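Local atomic coordinates of CCMAN5 (Cellulosimicrobium cellulans, PDB entry 2XSG), a protein that hydrolyses alpha-mannosidic bonds as a calcium-binding family 92 glycoside hydrolase, and enables mannose-6-phosphate modification of yeast-produced human lysosomal enzymes. Residues Glu429-Leu434 against Asp473-Thr478; Val175-Arg180 against Val214-Asp219; Thr304-Arg309 against Tyr648-Arg653; Phe598-Glu603 against Pro679-Ser684. One frame throughout, in Å; residues are numbered along the deposited sequence.

In the fold
Contact 2 comes first along the chain and stands apart, in the beta-rich N-terminal part, where it joins strands 169-179 and 212-217 of two different sheets; its centre is about 45 to 58 Å from the centres of the others. The remaining three belong to the largely helical catalytic part. Contact 3 opens at the start of helix 306-318 and closes more than 300 residues later, so the chain makes contact 1 in between; these two lie on opposite sides of the molecule's centre, about 44 Å apart. Contact 1 closes before contact 4 opens, their centres about 27 Å apart. Contacts 3 and 4 interleave, about 28 Å apart, so local and very long-range closures together tie the catalytic part.

Contact 1 (Glu429-Leu434 against Asp473-Thr478); sequences EAYPAL and DELGLT
Tyr431, on helix 427-438, is gripped by two leucines from the turn that follows helix 455-474, and every contact between the two segments is apolar. Its CB lies 3.6 Å from CD1 of Leu475, a contact made close to the helix backbone. Farther out, ring atom CE2 of Tyr431 comes 3.7 Å from CD1 of Leu477, whose side chain arrives from the opposite direction. The first torsion of Tyr431 sets CG trans to the backbone N (chi1 -175°), which carries the long ring across to the turn. Ile471, Ala472 and Leu484 also touch this side chain.

The polar interactions lie around this apolar core. Tyr431 OH is hydrogen-bonded to Glu480 OE1, on helix 478-495. Between the leucines, Gly476 closes helix 455-474 in a Schellman motif, its N bonded to Asp473 O at 3.2 Å; its positive phi suits a residue without a side chain.

With a leucine here, the hydroxyl would be gone and Glu480 would probably lose a hydrogen-bonding mate, while part of the surface against Leu477 opened up. Tyrosine suits the place because one residue is greasy along its ring and polar at its end, tying helix 427-438 to the turn between helices 455-474 and 478-495 by both kinds of force.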
loop_
_atom_site.group_PDB
_atom_site.type_symbol
_atom_site.label_atom_id
_atom_site.label_comp_id
_atom_site.label_asym_id
_atom_site.label_seq_id
_atom_site.Cartn_x
_atom_site.Cartn_y
_atom_site.Cartn_z
ATOM N N GLU A 429 21.489 -16.179 4.405
ATOM C CA GLU A 429 20.468 -16.814 5.262
ATOM C C GLU A 429 19.051 -16.669 4.712
ATOM O O GLU A 429 18.240 -17.596 4.826
ATOM C CB GLU A 429 20.453 -16.201 6.660
ATOM C CG GLU A 429 21.541 -16.615 7.584
ATOM C CD GLU A 429 21.369 -15.958 8.929
ATOM O OE1 GLU A 429 20.408 -16.320 9.661
ATOM O OE2 GLU A 429 22.187 -15.059 9.240
ATOM N N ALA A 430 18.737 -15.491 4.172
ATOM C CA ALA A 430 17.433 -15.246 3.580
ATOM C C ALA A 430 17.151 -16.210 2.420
ATOM O O ALA A 430 16.044 -16.715 2.278
ATOM C CB ALA A 430 17.328 -13.776 3.106
ATOM N N TYR A 431 18.174 -16.480 1.608
ATOM C CA TYR A 431 18.011 -17.262 0.364
ATOM C C TYR A 431 17.240 -18.603 0.469
ATOM O O TYR A 431 16.274 -18.796 -0.252
ATOM C CB TYR A 431 19.358 -17.416 -0.364
ATOM C CG TYR A 431 19.257 -18.096 -1.703
ATOM C CD1 TYR A 431 18.819 -17.402 -2.819
ATOM C CD2 TYR A 431 19.607 -19.442 -1.852
ATOM C CE1 TYR A 431 18.708 -18.017 -4.053
ATOM C CE2 TYR A 431 19.508 -20.073 -3.083
ATOM C CZ TYR A 431 19.053 -19.345 -4.180
ATOM O OH TYR A 431 18.953 -19.944 -5.405
ATOM N N PRO A 432 17.640 -19.521 1.370
ATOM C CA PRO A 432 16.873 -20.773 1.432
ATOM C C PRO A 432 15.402 -20.578 1.836
ATOM O O PRO A 432 14.536 -21.328 1.371
ATOM C CB PRO A 432 17.606 -21.586 2.503
ATOM C CG PRO A 432 18.386 -20.568 3.275
ATOM C CD PRO A 432 18.802 -19.561 2.271
ATOM N N ALA A 433 15.126 -19.597 2.693
ATOM C CA ALA A 433 13.749 -19.274 3.044
ATOM C C ALA A 433 12.991 -18.676 1.859
ATOM O O ALA A 433 11.794 -18.911 1.701
ATOM C CB ALA A 433 13.694 -18.341 4.259
ATOM N N LEU A 434 13.691 -17.911 1.031
ATOM C CA LEU A 434 13.105 -17.395 -0.196
ATOM C C LEU A 434 12.844 -18.539 -1.188
ATOM O O LEU A 434 11.808 -18.541 -1.859
ATOM C CB LEU A 434 13.970 -16.292 -0.809
ATOM C CG LEU A 434 14.015 -14.930 -0.110
ATOM C CD1 LEU A 434 15.164 -14.105 -0.647
ATOM C CD2 LEU A 434 12.715 -14.189 -0.271
ATOM N N ASP A 473 22.859 -15.365 -8.313
ATOM C CA ASP A 473 24.088 -14.849 -8.944
ATOM C C ASP A 473 24.833 -13.903 -7.993
ATOM O O ASP A 473 26.059 -13.860 -7.975
ATOM C CB ASP A 473 23.761 -14.107 -10.253
ATOM C CG ASP A 473 23.754 -15.024 -11.476
ATOM O OD1 ASP A 473 24.510 -16.020 -11.498
ATOM O OD2 ASP A 473 22.994 -14.744 -12.432
ATOM N N GLU A 474 24.079 -13.130 -7.215
ATOM C CA GLU A 474 24.683 -12.234 -6.243
ATOM C C GLU A 474 25.388 -12.998 -5.124
ATOM O O GLU A 474 26.364 -12.504 -4.549
ATOM C CB GLU A 474 23.634 -11.298 -5.653
ATOM C CG GLU A 474 24.196 -10.254 -4.712
ATOM C CD GLU A 474 25.005 -9.163 -5.413
ATOM O OE1 GLU A 474 25.147 -9.169 -6.661
ATOM O OE2 GLU A 474 25.492 -8.277 -4.689
ATOM N N LEU A 475 24.887 -14.189 -4.809
ATOM C CA LEU A 475 25.486 -15.016 -3.751
ATOM C C LEU A 475 26.571 -15.929 -4.308
ATOM O O LEU A 475 27.151 -16.729 -3.575
ATOM C CB LEU A 475 24.416 -15.851 -3.034
ATOM C CG LEU A 475 23.452 -15.056 -2.152
ATOM C CD1 LEU A 475 22.158 -15.830 -1.866
ATOM C CD2 LEU A 475 24.151 -14.645 -0.863
ATOM N N GLY A 476 26.845 -15.790 -5.601
ATOM C CA GLY A 476 27.809 -16.643 -6.290
ATOM C C GLY A 476 27.336 -18.058 -6.562
ATOM O O GLY A 476 28.150 -18.951 -6.768
ATOM N N LEU A 477 26.020 -18.276 -6.565
ATOM C CA LEU A 477 25.456 -19.597 -6.866
ATOM C C LEU A 477 25.109 -19.665 -8.356
ATOM O O LEU A 477 23.928 -19.744 -8.745
ATOM C CB LEU A 477 24.248 -19.906 -5.963
ATOM C CG LEU A 477 24.429 -19.741 -4.442
ATOM C CD1 LEU A 477 23.099 -19.807 -3.701
ATOM C CD2 LEU A 477 25.407 -20.771 -3.859
ATOM N N THR A 478 26.158 -19.624 -9.181
ATOM C CA THR A 478 26.041 -19.476 -10.636
ATOM C C THR A 478 25.200 -20.570 -11.278
ATOM O O THR A 478 24.335 -20.290 -12.107
ATOM C CB THR A 478 27.442 -19.450 -11.309
ATOM O OG1 THR A 478 28.316 -18.601 -10.558
ATOM C CG2 THR A 478 27.357 -18.931 -12.754
#

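Contact 2 (Val175-Arg180 against Val214-Asp219); sequences VQVETR and VQTWGD
The strands that bring Val177 against Val214 and Thr216 run antiparallel, at 169°, with their axes 8.8 Å apart, too far for backbone pairing and right for two sheets lying face to face. Opposed CA atoms bear this out: those of Val177 and Val214 are 7.8 Å apart, and those of Val175 and Thr216 8.0 Å. Each strand pairs instead within its own sheet, Val175 with Gln229 and Val177 with Thr227 on one side, Gln215 with Ile237 on the other. This is the layering of a beta sandwich, consistent with the galactose mutarotase-like clan to which the N-terminal domain is assigned.

Val177 is the central side chain. Its CG2 slides past Thr216 and lies 3.6 Å from that residue's CG2, while the same methyl is 4.0 Å from Val214 CG2. Val177 and Val214 approach end to end; their CG1 atoms are modelled implausibly close, so that spacing is doubtful. Val175 adds a looser contact, its CG1 4.5 Å from Thr216 CG2.

Thr216 is turned with OG1 between its backbone N and carbonyl carbon (chi1 62°), which leaves CG2 for the valines. The hydroxyl is satisfied elsewhere, by Ala226 O and Gln229 NE2.

Strand alternation does the sorting: Gln176 and Glu178 start out on the other face of the strand and are exposed, whereas the beta-branched valines, well suited to extended backbone, face inward. The interface is therefore essentially hydrophobic, a largely buried layer of methyl groups, and its one polar atom, the threonine hydroxyl, has partners of its own.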
loop_
_atom_site.group_PDB
_atom_site.type_symbol
_atom_site.label_atom_id
_atom_site.label_comp_id
_atom_site.label_asym_id
_atom_site.label_seq_id
_atom_site.Cartn_x
_atom_site.Cartn_y
_atom_site.Cartn_z
ATOM N N VAL A 175 -4.237 -5.439 30.154
ATOM C CA VAL A 175 -4.119 -4.069 30.624
ATOM C C VAL A 175 -3.674 -4.089 32.091
ATOM O O VAL A 175 -4.197 -4.857 32.894
ATOM C CB VAL A 175 -5.424 -3.257 30.368
ATOM C CG1 VAL A 175 -6.647 -3.920 31.069
ATOM C CG2 VAL A 175 -5.247 -1.771 30.782
ATOM N N GLN A 176 -2.648 -3.305 32.397
ATOM C CA GLN A 176 -2.212 -3.078 33.759
ATOM C C GLN A 176 -2.342 -1.580 34.013
ATOM O O GLN A 176 -1.888 -0.766 33.195
ATOM C CB GLN A 176 -0.761 -3.542 33.906
ATOM C CG GLN A 176 -0.164 -3.392 35.306
ATOM C CD GLN A 176 -0.656 -4.461 36.247
ATOM O OE1 GLN A 176 -0.519 -5.655 35.975
ATOM N NE2 GLN A 176 -1.251 -4.043 37.349
ATOM N N VAL A 177 -2.957 -1.230 35.139
ATOM C CA VAL A 177 -3.124 0.155 35.565
ATOM C C VAL A 177 -2.102 0.594 36.627
ATOM O O VAL A 177 -1.846 -0.139 37.579
ATOM C CB VAL A 177 -4.555 0.378 36.140
ATOM C CG1 VAL A 177 -4.757 1.817 36.531
ATOM C CG2 VAL A 177 -5.584 -0.020 35.121
ATOM N N GLU A 178 -1.555 1.804 36.468
ATOM C CA GLU A 178 -0.668 2.442 37.465
ATOM C C GLU A 178 -1.154 3.857 37.727
ATOM O O GLU A 178 -1.367 4.616 36.784
ATOM C CB GLU A 178 0.762 2.563 36.926
ATOM C CG GLU A 178 1.637 1.345 37.099
ATOM C CD GLU A 178 1.981 1.123 38.557
ATOM O OE1 GLU A 178 2.635 2.020 39.157
ATOM O OE2 GLU A 178 1.591 0.060 39.104
ATOM N N THR A 179 -1.309 4.225 38.998
ATOM C CA THR A 179 -1.589 5.610 39.355
ATOM C C THR A 179 -0.325 6.190 39.982
ATOM O O THR A 179 0.200 5.633 40.937
ATOM C CB THR A 179 -2.779 5.732 40.334
ATOM O OG1 THR A 179 -3.939 5.140 39.745
ATOM C CG2 THR A 179 -3.061 7.192 40.656
ATOM N N ARG A 180 0.167 7.286 39.420
ATOM C CA ARG A 180 1.418 7.895 39.870
ATOM C C ARG A 180 1.172 8.918 40.963
ATOM O O ARG A 180 0.016 9.220 41.272
ATOM C CB ARG A 180 2.154 8.530 38.688
ATOM C CG ARG A 180 2.678 7.522 37.686
ATOM C CD ARG A 180 1.619 7.179 36.625
ATOM N NE ARG A 180 1.488 8.258 35.656
ATOM C CZ ARG A 180 2.312 8.433 34.626
ATOM N NH1 ARG A 180 3.316 7.586 34.425
ATOM N NH2 ARG A 180 2.138 9.458 33.803
ATOM N N VAL A 214 -9.726 4.971 37.713
ATOM C CA VAL A 214 -9.808 3.958 36.664
ATOM C C VAL A 214 -10.446 2.646 37.133
ATOM O O VAL A 214 -10.281 2.219 38.284
ATOM C CB VAL A 214 -8.398 3.751 36.013
ATOM C CG1 VAL A 214 -7.371 3.419 37.070
ATOM C CG2 VAL A 214 -8.418 2.721 34.861
ATOM N N GLN A 215 -11.227 2.052 36.238
ATOM C CA GLN A 215 -11.789 0.732 36.419
ATOM C C GLN A 215 -11.484 -0.087 35.177
ATOM O O GLN A 215 -11.318 0.469 34.081
ATOM C CB GLN A 215 -13.290 0.824 36.617
ATOM C CG GLN A 215 -13.667 1.436 37.957
ATOM C CD GLN A 215 -15.144 1.327 38.242
ATOM O OE1 GLN A 215 -15.983 1.780 37.457
ATOM N NE2 GLN A 215 -15.478 0.720 39.380
ATOM N N THR A 216 -11.401 -1.402 35.342
ATOM C CA THR A 216 -11.082 -2.272 34.217
ATOM C C THR A 216 -12.166 -3.300 34.039
ATOM O O THR A 216 -12.994 -3.478 34.927
ATOM C CB THR A 216 -9.753 -2.996 34.423
ATOM O OG1 THR A 216 -9.849 -3.840 35.578
ATOM C CG2 THR A 216 -8.610 -1.981 34.594
ATOM N N TRP A 217 -12.159 -3.960 32.891
ATOM C CA TRP A 217 -13.013 -5.126 32.656
ATOM C C TRP A 217 -12.259 -6.269 31.975
ATOM O O TRP A 217 -11.295 -6.041 31.251
ATOM C CB TRP A 217 -14.258 -4.756 31.847
ATOM C CG TRP A 217 -14.018 -4.579 30.379
ATOM C CD1 TRP A 217 -13.855 -5.566 29.454
ATOM C CD2 TRP A 217 -13.932 -3.342 29.661
ATOM N NE1 TRP A 217 -13.666 -5.024 28.205
ATOM C CE2 TRP A 217 -13.711 -3.662 28.301
ATOM C CE3 TRP A 217 -14.035 -1.993 30.032
ATOM C CZ2 TRP A 217 -13.593 -2.688 27.306
ATOM C CZ3 TRP A 217 -13.903 -1.012 29.039
ATOM C CH2 TRP A 217 -13.691 -1.371 27.693
ATOM N N GLY A 218 -12.716 -7.490 32.222
ATOM C CA GLY A 218 -12.238 -8.669 31.527
ATOM C C GLY A 218 -13.409 -9.378 30.867
ATOM O O GLY A 218 -14.503 -8.780 30.662
ATOM N N ASP A 219 -13.203 -10.655 30.562
ATOM C CA ASP A 219 -14.127 -11.412 29.704
ATOM C C ASP A 219 -15.492 -11.735 30.309
ATOM O O ASP A 219 -16.414 -12.144 29.587
ATOM C CB ASP A 219 -13.449 -12.684 29.214
ATOM C CG ASP A 219 -12.322 -12.396 28.233
ATOM O OD1 ASP A 219 -12.617 -12.026 27.070
ATOM O OD2 ASP A 219 -11.146 -12.535 28.639
#

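Contact 3 (Thr304-Arg309 against Tyr648-Arg653); sequences TGELQR and YRLDPR
Leu650 has its CG trans to the backbone N (chi1 -164°), which carries CG toward the first turn of helix 306-318, and chi2 (75°) turns CD2 onto it. There the helix backbone points Arg309 CB toward Leu650, and CG, opposite the carbonyl carbon, starts the chain that leads the guanidinium group away. The meeting joins the N-terminus of a catalytic-domain helix to a loop 339 residues farther along, where Leu650 is the centre of an inverse gamma turn.

One methyl does most of the touching. CD2 of Leu650 lies 3.9 Å from CB of Arg309 and 4.1 Å from CG of Glu306, crossing both chains at a slant, so it rests on the aliphatic roots of two charged residues, one turn apart. Those roots suit a half-exposed place, offering carbon to the leucine. Leu310 and Thr313 of the same helix, with Val17, also touch Leu650.

The helix start has its own side-chain bonds. Gly305 takes the N-cap with positive phi, where a CB would collide with the preceding carbonyl oxygen. Thr304 forms an ST turn, its OG1 accepting from Glu306 N at 3.2 Å, and the same hydroxyl donates to Glu306 OE1, also at 3.2 Å, coming from above the carboxylate plane. This pair probably limits the rotation of the glutamate whose CG meets the leucine.

Past Leu650 the loop is anchored by Arg653, salt-bridged to Glu20, and by an Asx turn: Arg653 N donates to Asp651 OD2 over 2.8 Å at 153°, reaching the oxygen on its anti side and tilted out of the carboxylate plane.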
loop_
_atom_site.group_PDB
_atom_site.type_symbol
_atom_site.label_atom_id
_atom_site.label_comp_id
_atom_site.label_asym_id
_atom_site.label_seq_id
_atom_site.Cartn_x
_atom_site.Cartn_y
_atom_site.Cartn_z
ATOM N N THR A 304 -7.339 23.445 -12.713
ATOM C CA THR A 304 -8.045 23.594 -11.431
ATOM C C THR A 304 -7.133 23.448 -10.204
ATOM O O THR A 304 -7.543 23.740 -9.069
ATOM C CB THR A 304 -9.191 22.568 -11.299
ATOM O OG1 THR A 304 -8.639 21.259 -11.167
ATOM C CG2 THR A 304 -10.096 22.575 -12.535
ATOM N N GLY A 305 -5.898 23.003 -10.428
ATOM C CA GLY A 305 -4.998 22.661 -9.322
ATOM C C GLY A 305 -5.245 21.306 -8.656
ATOM O O GLY A 305 -4.518 20.930 -7.741
ATOM N N GLU A 306 -6.250 20.560 -9.119
ATOM C CA GLU A 306 -6.572 19.252 -8.513
ATOM C C GLU A 306 -5.570 18.147 -8.850
ATOM O O GLU A 306 -5.383 17.194 -8.079
ATOM C CB GLU A 306 -7.982 18.805 -8.880
ATOM C CG GLU A 306 -9.057 19.615 -8.170
ATOM C CD GLU A 306 -10.456 19.369 -8.711
ATOM O OE1 GLU A 306 -10.597 19.009 -9.903
ATOM O OE2 GLU A 306 -11.423 19.560 -7.940
ATOM N N LEU A 307 -4.937 18.249 -10.013
ATOM C CA LEU A 307 -3.974 17.240 -10.393
ATOM C C LEU A 307 -2.728 17.327 -9.488
ATOM O O LEU A 307 -2.162 16.291 -9.090
ATOM C CB LEU A 307 -3.624 17.369 -11.874
ATOM C CG LEU A 307 -2.752 16.303 -12.516
ATOM C CD1 LEU A 307 -3.378 14.897 -12.380
ATOM C CD2 LEU A 307 -2.511 16.715 -13.978
ATOM N N GLN A 308 -2.320 18.543 -9.133
ATOM C CA GLN A 308 -1.199 18.718 -8.196
ATOM C C GLN A 308 -1.568 18.203 -6.783
ATOM O O GLN A 308 -0.744 17.567 -6.104
ATOM C CB GLN A 308 -0.709 20.188 -8.203
ATOM C CG GLN A 308 0.106 20.646 -7.014
ATOM C CD GLN A 308 1.186 21.692 -7.370
ATOM O OE1 GLN A 308 1.115 22.364 -8.409
ATOM N NE2 GLN A 308 2.187 21.816 -6.511
ATOM N N ARG A 309 -2.805 18.469 -6.355
ATOM C CA ARG A 309 -3.286 17.953 -5.071
ATOM C C ARG A 309 -3.352 16.418 -5.085
ATOM O O ARG A 309 -2.986 15.749 -4.107
ATOM C CB ARG A 309 -4.653 18.538 -4.740
ATOM C CG ARG A 309 -4.599 19.940 -4.185
ATOM C CD ARG A 309 -5.892 20.676 -4.472
ATOM N NE ARG A 309 -6.127 21.754 -3.523
ATOM C CZ ARG A 309 -5.608 22.976 -3.609
ATOM N NH1 ARG A 309 -4.788 23.308 -4.610
ATOM N NH2 ARG A 309 -5.901 23.874 -2.680
ATOM N N TYR A 648 -9.030 7.544 -10.990
ATOM C CA TYR A 648 -8.560 8.268 -9.828
ATOM C C TYR A 648 -9.317 9.589 -9.707
ATOM O O TYR A 648 -9.324 10.367 -10.670
ATOM C CB TYR A 648 -7.077 8.594 -10.001
ATOM C CG TYR A 648 -6.152 7.418 -9.865
ATOM C CD1 TYR A 648 -5.905 6.574 -10.945
ATOM C CD2 TYR A 648 -5.479 7.176 -8.672
ATOM C CE1 TYR A 648 -5.041 5.476 -10.826
ATOM C CE2 TYR A 648 -4.583 6.089 -8.543
ATOM C CZ TYR A 648 -4.377 5.250 -9.628
ATOM O OH TYR A 648 -3.515 4.193 -9.511
ATOM N N ARG A 649 -9.939 9.838 -8.545
ATOM C CA ARG A 649 -10.661 11.106 -8.272
ATOM C C ARG A 649 -10.108 11.786 -7.024
ATOM O O ARG A 649 -9.724 11.099 -6.076
ATOM C CB ARG A 649 -12.174 10.886 -8.039
ATOM C CG ARG A 649 -12.885 9.985 -9.041
ATOM C CD ARG A 649 -14.352 10.359 -9.264
ATOM N NE ARG A 649 -14.550 10.448 -10.712
ATOM C CZ ARG A 649 -15.701 10.288 -11.363
ATOM N NH1 ARG A 649 -16.815 10.008 -10.704
ATOM N NH2 ARG A 649 -15.726 10.393 -12.697
ATOM N N LEU A 650 -10.109 13.125 -6.999
ATOM C CA LEU A 650 -9.853 13.835 -5.756
ATOM C C LEU A 650 -11.194 13.944 -5.026
ATOM O O LEU A 650 -11.840 15.000 -5.014
ATOM C CB LEU A 650 -9.213 15.218 -5.974
ATOM C CG LEU A 650 -8.574 15.825 -4.712
ATOM C CD1 LEU A 650 -7.245 15.149 -4.358
ATOM C CD2 LEU A 650 -8.374 17.330 -4.865
ATOM N N ASP A 651 -11.592 12.823 -4.430
ATOM C CA ASP A 651 -12.872 12.655 -3.786
ATOM C C ASP A 651 -12.717 11.576 -2.733
ATOM O O ASP A 651 -11.838 10.705 -2.857
ATOM C CB ASP A 651 -13.904 12.161 -4.813
ATOM C CG ASP A 651 -15.321 12.299 -4.320
ATOM O OD1 ASP A 651 -15.803 13.447 -4.264
ATOM O OD2 ASP A 651 -15.939 11.279 -3.955
ATOM N N PRO A 652 -13.576 11.602 -1.690
ATOM C CA PRO A 652 -13.632 10.447 -0.792
ATOM C C PRO A 652 -13.846 9.121 -1.554
ATOM O O PRO A 652 -13.275 8.077 -1.176
ATOM C CB PRO A 652 -14.820 10.777 0.119
ATOM C CG PRO A 652 -14.792 12.276 0.210
ATOM C CD PRO A 652 -14.324 12.760 -1.158
ATOM N N ARG A 653 -14.635 9.157 -2.628
ATOM C CA ARG A 653 -14.709 8.026 -3.529
ATOM C C ARG A 653 -13.490 8.141 -4.455
ATOM O O ARG A 653 -13.600 8.624 -5.586
ATOM C CB ARG A 653 -16.025 8.039 -4.328
ATOM C CG ARG A 653 -17.304 7.985 -3.489
ATOM C CD ARG A 653 -18.546 7.836 -4.409
ATOM N NE ARG A 653 -19.736 7.474 -3.638
ATOM C CZ ARG A 653 -20.808 6.858 -4.141
ATOM N NH1 ARG A 653 -20.850 6.519 -5.422
ATOM N NH2 ARG A 653 -21.845 6.579 -3.359
#

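Contact 4 (Phe598-Glu603 against Pro679-Ser684); sequences FNYTGE and PVTAGS
A type II beta turn, Thr681 to Ser684, and the valine just before it receive the end of Tyr600, which reaches over from the loop leading into helix 604-616. Val680 CG1 sits 3.5 Å from Tyr600 OH and 4.1 Å from its CZ, so the valine touches the phenol end of the ring, arriving from the opposite direction. This branch stands anti to the valine's backbone N (chi1 169°), which brings it to the hydroxyl.

A water completes the junction. It lies in the plane of the Tyr600 ring, at its edge, 2.7 Å from OH, and donates to Thr681 OG1 over 2.8 Å. The two side-chain oxygens, Tyr600 OH and Thr681 OG1, are themselves 4.2 Å apart, so the water spans them. Thr681 OG1 is also bonded to Ala547 O.

The turn has its own supports. Ser684 OG donates to Thr681 O at 2.8 Å, tilted slightly from the carbonyl plane, and Gly683 takes the positive-phi third position that in a type II turn suits glycine best. Just before the turn, Arg358 bonds to the carbonyls of Pro679 and Val680, which probably fixes the backbone that carries the valine.

Replaced by a phenylalanine, the residue would keep its ring, but the bridging water would probably lose a partner and the link to Thr681 would go with it. On the other side of the contact, Glu603 N bonds to Phe598 O at 2.8 Å and closes the loop that carries Tyr600.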
loop_
_atom_site.group_PDB
_atom_site.type_symbol
_atom_site.label_atom_id
_atom_site.label_comp_id
_atom_site.label_asym_id
_atom_site.label_seq_id
_atom_site.Cartn_x
_atom_site.Cartn_y
_atom_site.Cartn_z
ATOM N N PHE A 598 2.956 -0.828 -24.956
ATOM C CA PHE A 598 2.980 -0.305 -26.315
ATOM C C PHE A 598 4.376 0.157 -26.737
ATOM O O PHE A 598 4.691 0.139 -27.932
ATOM C CB PHE A 598 1.945 0.809 -26.495
ATOM C CG PHE A 598 0.526 0.330 -26.470
ATOM C CD1 PHE A 598 -0.292 0.595 -25.364
ATOM C CD2 PHE A 598 -0.005 -0.379 -27.549
ATOM C CE1 PHE A 598 -1.631 0.187 -25.342
ATOM C CE2 PHE A 598 -1.339 -0.796 -27.538
ATOM C CZ PHE A 598 -2.155 -0.517 -26.422
ATOM N N ASN A 599 5.204 0.548 -25.756
ATOM C CA ASN A 599 6.616 0.860 -25.981
ATOM C C ASN A 599 7.362 -0.342 -26.571
ATOM O O ASN A 599 8.324 -0.186 -27.312
ATOM C CB ASN A 599 7.307 1.237 -24.661
ATOM C CG ASN A 599 6.930 2.617 -24.152
ATOM O OD1 ASN A 599 6.184 3.360 -24.789
ATOM N ND2 ASN A 599 7.451 2.964 -22.975
ATOM N N TYR A 600 6.913 -1.540 -26.221
ATOM C CA TYR A 600 7.547 -2.775 -26.680
ATOM C C TYR A 600 7.049 -3.213 -28.039
ATOM O O TYR A 600 7.724 -3.986 -28.716
ATOM C CB TYR A 600 7.302 -3.912 -25.692
ATOM C CG TYR A 600 7.975 -3.759 -24.338
ATOM C CD1 TYR A 600 7.423 -2.930 -23.348
ATOM C CD2 TYR A 600 9.139 -4.467 -24.030
ATOM C CE1 TYR A 600 8.021 -2.805 -22.092
ATOM C CE2 TYR A 600 9.744 -4.348 -22.752
ATOM C CZ TYR A 600 9.162 -3.519 -21.794
ATOM O OH TYR A 600 9.733 -3.364 -20.550
ATOM N N THR A 601 5.871 -2.738 -28.440
ATOM C CA THR A 601 5.326 -3.090 -29.750
ATOM C C THR A 601 5.553 -2.006 -30.784
ATOM O O THR A 601 4.889 -2.007 -31.822
ATOM C CB THR A 601 3.803 -3.362 -29.710
ATOM O OG1 THR A 601 3.122 -2.216 -29.175
ATOM C CG2 THR A 601 3.491 -4.615 -28.888
ATOM N N GLY A 602 6.474 -1.087 -30.494
ATOM C CA GLY A 602 6.843 -0.003 -31.419
ATOM C C GLY A 602 5.796 1.086 -31.527
ATOM O O GLY A 602 5.746 1.834 -32.513
ATOM N N GLU A 603 4.938 1.195 -30.517
ATOM C CA GLU A 603 3.895 2.232 -30.550
ATOM C C GLU A 603 3.894 3.053 -29.263
ATOM O O GLU A 603 2.907 3.068 -28.525
ATOM C CB GLU A 603 2.522 1.615 -30.859
ATOM C CG GLU A 603 2.483 0.893 -32.215
ATOM C CD GLU A 603 1.078 0.675 -32.716
ATOM O OE1 GLU A 603 0.446 -0.316 -32.302
ATOM O OE2 GLU A 603 0.596 1.504 -33.515
ATOM N N PRO A 679 7.879 0.984 -13.646
ATOM C CA PRO A 679 8.664 -0.243 -13.646
ATOM C C PRO A 679 7.890 -1.424 -14.247
ATOM O O PRO A 679 7.248 -2.194 -13.522
ATOM C CB PRO A 679 8.941 -0.465 -12.151
ATOM C CG PRO A 679 7.685 0.060 -11.492
ATOM C CD PRO A 679 7.197 1.203 -12.352
ATOM N N VAL A 680 7.952 -1.585 -15.558
ATOM C CA VAL A 680 7.393 -2.805 -16.157
ATOM C C VAL A 680 8.079 -4.041 -15.549
ATOM O O VAL A 680 7.426 -4.919 -15.001
ATOM C CB VAL A 680 7.461 -2.786 -17.718
ATOM C CG1 VAL A 680 7.137 -4.163 -18.311
ATOM C CG2 VAL A 680 6.494 -1.727 -18.261
ATOM N N THR A 681 9.398 -4.058 -15.579
ATOM C CA THR A 681 10.147 -5.154 -14.984
ATOM C C THR A 681 10.655 -4.764 -13.604
ATOM O O THR A 681 11.716 -4.151 -13.484
ATOM C CB THR A 681 11.317 -5.577 -15.899
ATOM O OG1 THR A 681 10.820 -5.748 -17.229
ATOM C CG2 THR A 681 11.925 -6.882 -15.429
ATOM N N ALA A 682 9.868 -5.085 -12.572
ATOM C CA ALA A 682 10.359 -5.087 -11.211
ATOM C C ALA A 682 11.402 -6.194 -11.170
ATOM O O ALA A 682 11.263 -7.212 -11.858
ATOM C CB ALA A 682 9.234 -5.381 -10.242
ATOM N N GLY A 683 12.455 -5.990 -10.394
ATOM C CA GLY A 683 13.554 -6.940 -10.375
ATOM C C GLY A 683 14.559 -6.675 -11.479
ATOM O O GLY A 683 15.405 -7.519 -11.771
ATOM N N SER A 684 14.457 -5.515 -12.110
ATOM C CA SER A 684 15.479 -5.047 -13.055
ATOM C C SER A 684 15.843 -3.619 -12.645
ATOM O O SER A 684 15.323 -3.112 -11.649
ATOM C CB SER A 684 14.958 -5.073 -14.495
ATOM O OG SER A 684 14.147 -3.951 -14.761
HETATM O O HOH W 1 11.860 -4.676 -19.557
#